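Local coordinates for malonyl acyl carrier protein transacylase (Streptococcus pneumoniae, PDB 3IM8) that probably transfers the malonyl group from malonyl-CoA to holo-acyl carrier protein, the step that supplies malonyl units for fatty acid synthesis, at residues M18-D21 with F22-Y26; V294-Q297 with A298-V301. All coordinates share one frame; numbering follows the deposited sequence.

Contact 1: residues M18-D21 with F22-Y26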
loop_
_atom_site.group_PDB
_atom_site.type_symbol
_atom_site.label_atom_id
_atom_site.label_comp_id
_atom_site.label_asym_id
_atom_site.label_seq_id
_atom_site.Cartn_x
_atom_site.Cartn_y
_atom_site.Cartn_z
ATOM N N MET A 18 -1.974 -16.447 -5.361
ATOM C CA MET A 18 -0.699 -15.695 -5.298
ATOM C C MET A 18 0.295 -16.307 -4.303
ATOM O O MET A 18 -0.074 -16.719 -3.195
ATOM C CB MET A 18 -0.944 -14.230 -4.970
ATOM C CG MET A 18 -1.682 -14.048 -3.633
ATOM S SD MET A 18 -1.945 -12.353 -3.237
ATOM C CE MET A 18 -2.336 -12.565 -1.507
ATOM N N GLY A 19 1.549 -16.402 -4.708
ATOM C CA GLY A 19 2.561 -16.961 -3.834
ATOM C C GLY A 19 2.580 -18.481 -3.733
ATOM O O GLY A 19 3.420 -19.039 -3.005
ATOM N N ARG A 20 1.657 -19.171 -4.397
ATOM C CA ARG A 20 1.558 -20.643 -4.204
ATOM C C ARG A 20 2.783 -21.383 -4.758
ATOM O O ARG A 20 3.261 -22.340 -4.129
ATOM C CB ARG A 20 0.260 -21.239 -4.821
ATOM C CG ARG A 20 0.189 -22.795 -4.714
ATOM C CD ARG A 20 -0.321 -23.200 -3.366
ATOM N NE ARG A 20 0.160 -24.528 -2.978
ATOM C CZ ARG A 20 -0.413 -25.309 -2.044
ATOM N NH1 ARG A 20 0.150 -26.466 -1.731
ATOM N NH2 ARG A 20 -1.547 -24.939 -1.411
ATOM N N ASP A 21 3.264 -20.970 -5.945
ATOM C CA ASP A 21 4.533 -21.491 -6.501
ATOM C C ASP A 21 5.703 -21.398 -5.485
ATOM O O ASP A 21 6.384 -22.414 -5.168
ATOM C CB ASP A 21 4.866 -20.827 -7.858
ATOM C CG ASP A 21 4.859 -19.276 -7.826
ATOM O OD1 ASP A 21 4.579 -18.642 -6.802
ATOM O OD2 ASP A 21 5.128 -18.666 -8.881
ATOM N N PHE A 22 5.906 -20.207 -4.936
ATOM C CA PHE A 22 6.936 -20.001 -3.918
ATOM C C PHE A 22 6.676 -20.874 -2.707
ATOM O O PHE A 22 7.625 -21.430 -2.169
ATOM C CB PHE A 22 6.993 -18.551 -3.474
ATOM C CG PHE A 22 7.461 -17.614 -4.534
ATOM C CD1 PHE A 22 8.356 -18.038 -5.539
ATOM C CD2 PHE A 22 7.054 -16.269 -4.522
ATOM C CE1 PHE A 22 8.815 -17.122 -6.491
ATOM C CE2 PHE A 22 7.520 -15.362 -5.488
ATOM C CZ PHE A 22 8.380 -15.793 -6.465
ATOM N N TYR A 23 5.406 -20.997 -2.293
ATOM C CA TYR A 23 5.013 -21.723 -1.072
ATOM C C TYR A 23 5.419 -23.203 -1.056
ATOM O O TYR A 23 5.959 -23.691 -0.038
ATOM C CB TYR A 23 3.496 -21.553 -0.770
ATOM C CG TYR A 23 2.912 -22.334 0.427
ATOM C CD1 TYR A 23 2.649 -21.680 1.644
ATOM C CD2 TYR A 23 2.564 -23.709 0.317
ATOM C CE1 TYR A 23 2.091 -22.353 2.734
ATOM C CE2 TYR A 23 1.987 -24.419 1.433
ATOM C CZ TYR A 23 1.762 -23.707 2.606
ATOM O OH TYR A 23 1.247 -24.298 3.669
ATOM N N ASP A 24 5.164 -23.891 -2.167
ATOM C CA ASP A 24 5.517 -25.287 -2.332
ATOM C C ASP A 24 7.035 -25.520 -2.475
ATOM O O ASP A 24 7.585 -26.547 -2.002
ATOM C CB ASP A 24 4.770 -25.841 -3.540
ATOM C CG ASP A 24 3.299 -25.966 -3.286
ATOM O OD1 ASP A 24 2.925 -26.406 -2.198
ATOM O OD2 ASP A 24 2.503 -25.640 -4.165
ATOM N N GLN A 25 7.707 -24.548 -3.087
ATOM C CA GLN A 25 9.110 -24.673 -3.474
ATOM C C GLN A 25 10.110 -24.220 -2.409
ATOM O O GLN A 25 11.204 -24.744 -2.343
ATOM C CB GLN A 25 9.394 -23.876 -4.729
ATOM C CG GLN A 25 10.861 -23.927 -5.071
ATOM C CD GLN A 25 11.075 -23.810 -6.520
ATOM O OE1 GLN A 25 10.162 -23.451 -7.257
ATOM N NE2 GLN A 25 12.288 -24.108 -6.968
ATOM N N TYR A 26 9.745 -23.211 -1.629
ATOM C CA TYR A 26 10.649 -22.585 -0.687
ATOM C C TYR A 26 10.163 -22.694 0.769
ATOM O O TYR A 26 9.181 -22.060 1.135
ATOM C CB TYR A 26 10.846 -21.121 -1.123
ATOM C CG TYR A 26 11.551 -20.972 -2.461
ATOM C CD1 TYR A 26 12.938 -21.112 -2.571
ATOM C CD2 TYR A 26 10.844 -20.688 -3.615
ATOM C CE1 TYR A 26 13.577 -21.003 -3.797
ATOM C CE2 TYR A 26 11.513 -20.555 -4.855
ATOM C CZ TYR A 26 12.859 -20.726 -4.915
ATOM O OH TYR A 26 13.498 -20.584 -6.129
#
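R20 and D24, one turn apart on the short helix 20-25, are joined by a two-pronged salt bridge. R20 holds the carboxylate side-on, through NE and one terminal nitrogen, each nitrogen taking its own oxygen. R20 NE lies 2.9 Å from D24 OD2 in a nearly straight bond, with the oxygen in the guanidinium plane. R20 NH1 reaches D24 OD1 at 2.8 Å, on the syn lone pair, but here the oxygen sits tilted from that plane, because the two flat groups are turned 48° against each other. The arginine gets there by a bend: CG leaves anti to the backbone N, and the turn at chi2 (83°) swings the chain along the helix surface toward D24. The same guanidinium lies near Y23, whose CD2 sits over one of its faces, 4.1 Å from R20 CZ. Y23 OH is hydrogen-bonded to D34, and R20 NH2 has a second acid, D49 on helix 44-50.

D21 turns back on its own neighbour. Its CG stands between the backbone N and the carbonyl carbon (chi1 53°), which brings D21 OD1 within 2.8 Å of F22 N, the amide coming from above the carboxylate plane. That oxygen also lies over one face of the F22 ring; the carboxylate and ring lie side by side, their planes only modestly inclined to each other. G19 is the N-cap, just before the helix begins at R20; its positive phi suits glycine, and its carbonyl O accepts from Y23 N at 2.9 Å. Gripped through NE and NH1 by D24 and through NH2 by D49, the guanidinium is held against rotation, and the two acids would probably keep the arginine charged.

Contact 2: residues V294-Q297 with A298-V301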
loop_
_atom_site.group_PDB
_atom_site.type_symbol
_atom_site.label_atom_id
_atom_site.label_comp_id
_atom_site.label_asym_id
_atom_site.label_seq_id
_atom_site.Cartn_x
_atom_site.Cartn_y
_atom_site.Cartn_z
ATOM N N VAL A 294 9.048 -8.768 -8.148
ATOM C CA VAL A 294 8.995 -10.196 -7.934
ATOM C C VAL A 294 7.652 -10.552 -7.318
ATOM O O VAL A 294 7.332 -10.044 -6.221
ATOM C CB VAL A 294 10.170 -10.685 -7.036
ATOM C CG1 VAL A 294 10.079 -12.198 -6.845
ATOM C CG2 VAL A 294 11.476 -10.415 -7.692
ATOM N N GLU A 295 6.851 -11.366 -8.029
ATOM C CA GLU A 295 5.558 -11.862 -7.484
ATOM C C GLU A 295 5.344 -13.383 -7.695
ATOM O O GLU A 295 4.436 -13.966 -7.109
ATOM C CB GLU A 295 4.377 -11.105 -8.125
ATOM C CG GLU A 295 4.199 -11.469 -9.587
ATOM C CD GLU A 295 3.027 -10.801 -10.226
ATOM O OE1 GLU A 295 2.093 -10.389 -9.515
ATOM O OE2 GLU A 295 3.057 -10.638 -11.455
ATOM N N ASP A 296 6.184 -14.010 -8.533
ATOM C CA ASP A 296 6.045 -15.422 -8.962
ATOM C C ASP A 296 7.394 -16.019 -9.481
ATOM O O ASP A 296 8.424 -15.342 -9.461
ATOM C CB ASP A 296 4.914 -15.590 -10.005
ATOM C CG ASP A 296 5.162 -14.814 -11.296
ATOM O OD1 ASP A 296 6.281 -14.306 -11.492
ATOM O OD2 ASP A 296 4.216 -14.648 -12.101
ATOM N N GLN A 297 7.409 -17.273 -9.921
ATOM C CA GLN A 297 8.683 -17.940 -10.247
ATOM C C GLN A 297 9.331 -17.223 -11.400
ATOM O O GLN A 297 10.523 -16.873 -11.344
ATOM C CB GLN A 297 8.543 -19.460 -10.544
ATOM C CG GLN A 297 9.935 -20.211 -10.487
ATOM C CD GLN A 297 10.575 -20.137 -9.095
ATOM O OE1 GLN A 297 9.865 -20.079 -8.076
ATOM N NE2 GLN A 297 11.919 -20.146 -9.036
ATOM N N ALA A 298 8.545 -16.934 -12.434
ATOM C CA ALA A 298 9.113 -16.227 -13.614
ATOM C C ALA A 298 9.803 -14.909 -13.245
ATOM O O ALA A 298 10.953 -14.676 -13.610
ATOM C CB ALA A 298 8.006 -15.975 -14.689
ATOM N N SER A 299 9.097 -14.049 -12.507
ATOM C CA SER A 299 9.674 -12.749 -12.093
ATOM C C SER A 299 10.898 -12.890 -11.149
ATOM O O SER A 299 11.821 -12.024 -11.142
ATOM C CB SER A 299 8.580 -11.803 -11.505
ATOM O OG SER A 299 7.812 -12.386 -10.448
ATOM N N LEU A 300 10.922 -13.973 -10.373
ATOM C CA LEU A 300 12.058 -14.263 -9.477
ATOM C C LEU A 300 13.307 -14.535 -10.345
ATOM O O LEU A 300 14.373 -13.947 -10.121
ATOM C CB LEU A 300 11.761 -15.491 -8.594
ATOM C CG LEU A 300 12.603 -15.842 -7.339
ATOM C CD1 LEU A 300 13.181 -17.223 -7.347
ATOM C CD2 LEU A 300 13.649 -14.768 -6.849
ATOM N N VAL A 301 13.149 -15.402 -11.340
ATOM C CA VAL A 301 14.241 -15.776 -12.282
ATOM C C VAL A 301 14.717 -14.567 -13.080
ATOM O O VAL A 301 15.897 -14.325 -13.129
ATOM C CB VAL A 301 13.842 -16.925 -13.181
ATOM C CG1 VAL A 301 14.931 -17.165 -14.289
ATOM C CG2 VAL A 301 13.673 -18.176 -12.343
#
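S299 and D296 meet where the loop enters the helix, the serine hydroxyl reaching back to the aspartate, and the short side chain of S299 meets a partner at each step. CB lies 3.4 Å from D296 OD1. The torsion then places OG between the backbone N and the carbonyl carbon (chi1 53°), folding it toward the residues before the helix. There S299 OG donates to D296 OD1 at 2.7 Å and accepts from E295 N at 2.8 Å, the latter bond almost straight. A small side chain with a hydroxyl that can give and take at once suits this buried place; the backbone of V294 closes in as well, its CA 3.5 Å from S299 OG.

D296 is the N-cap of helix 297-304, and its OD1 takes a capping bond from S299 N at 3.0 Å. That amide approaches nearly along the C-O axis, whereas the hydroxyl comes from above the carboxylate plane; the two donors lie on opposite faces of it. Aspartate is a classic N-cap, since its short acid can reach an amide of the first turn, and its negative charge would be favoured by the helix dipole. The cap sits where strand 290-294, an edge of the parallel sheet, hands the chain to this C-terminal helix.

On the apolar side, V294 CG1 packs on L300 CB at 4.1 Å, tying the strand's last residue to the helix, and both side chains also touch L76 of helix 58-78. Q297 and L300 lie side by side, the amide NE2 of Q297 being 3.6 Å from L300 CD1, and the same NE2 makes a weak hydrogen bond to Y26 OH, just past helix 20-25.

How the contacts relate
Both contacts are local, one at each of two short helices, and both are partly buried, away from the predicted active-site residues. They touch directly: D21 OD2 of contact 1 probably accepts a hydrogen bond from Q297 N of contact 2, so an acid from helix 20-25 meets an amide at the start of helix 297-304, while F22 packs on the same turn. Their chemistry differs with place. Contact 1 sets an ion pair on the outer side of its helix, linked to helix 44-50, and contact 2 relies on a neutral hydroxyl and a capping carboxylate at a strand-to-helix junction. On their buried sides F22, V294 and L300 all reach helix 58-78.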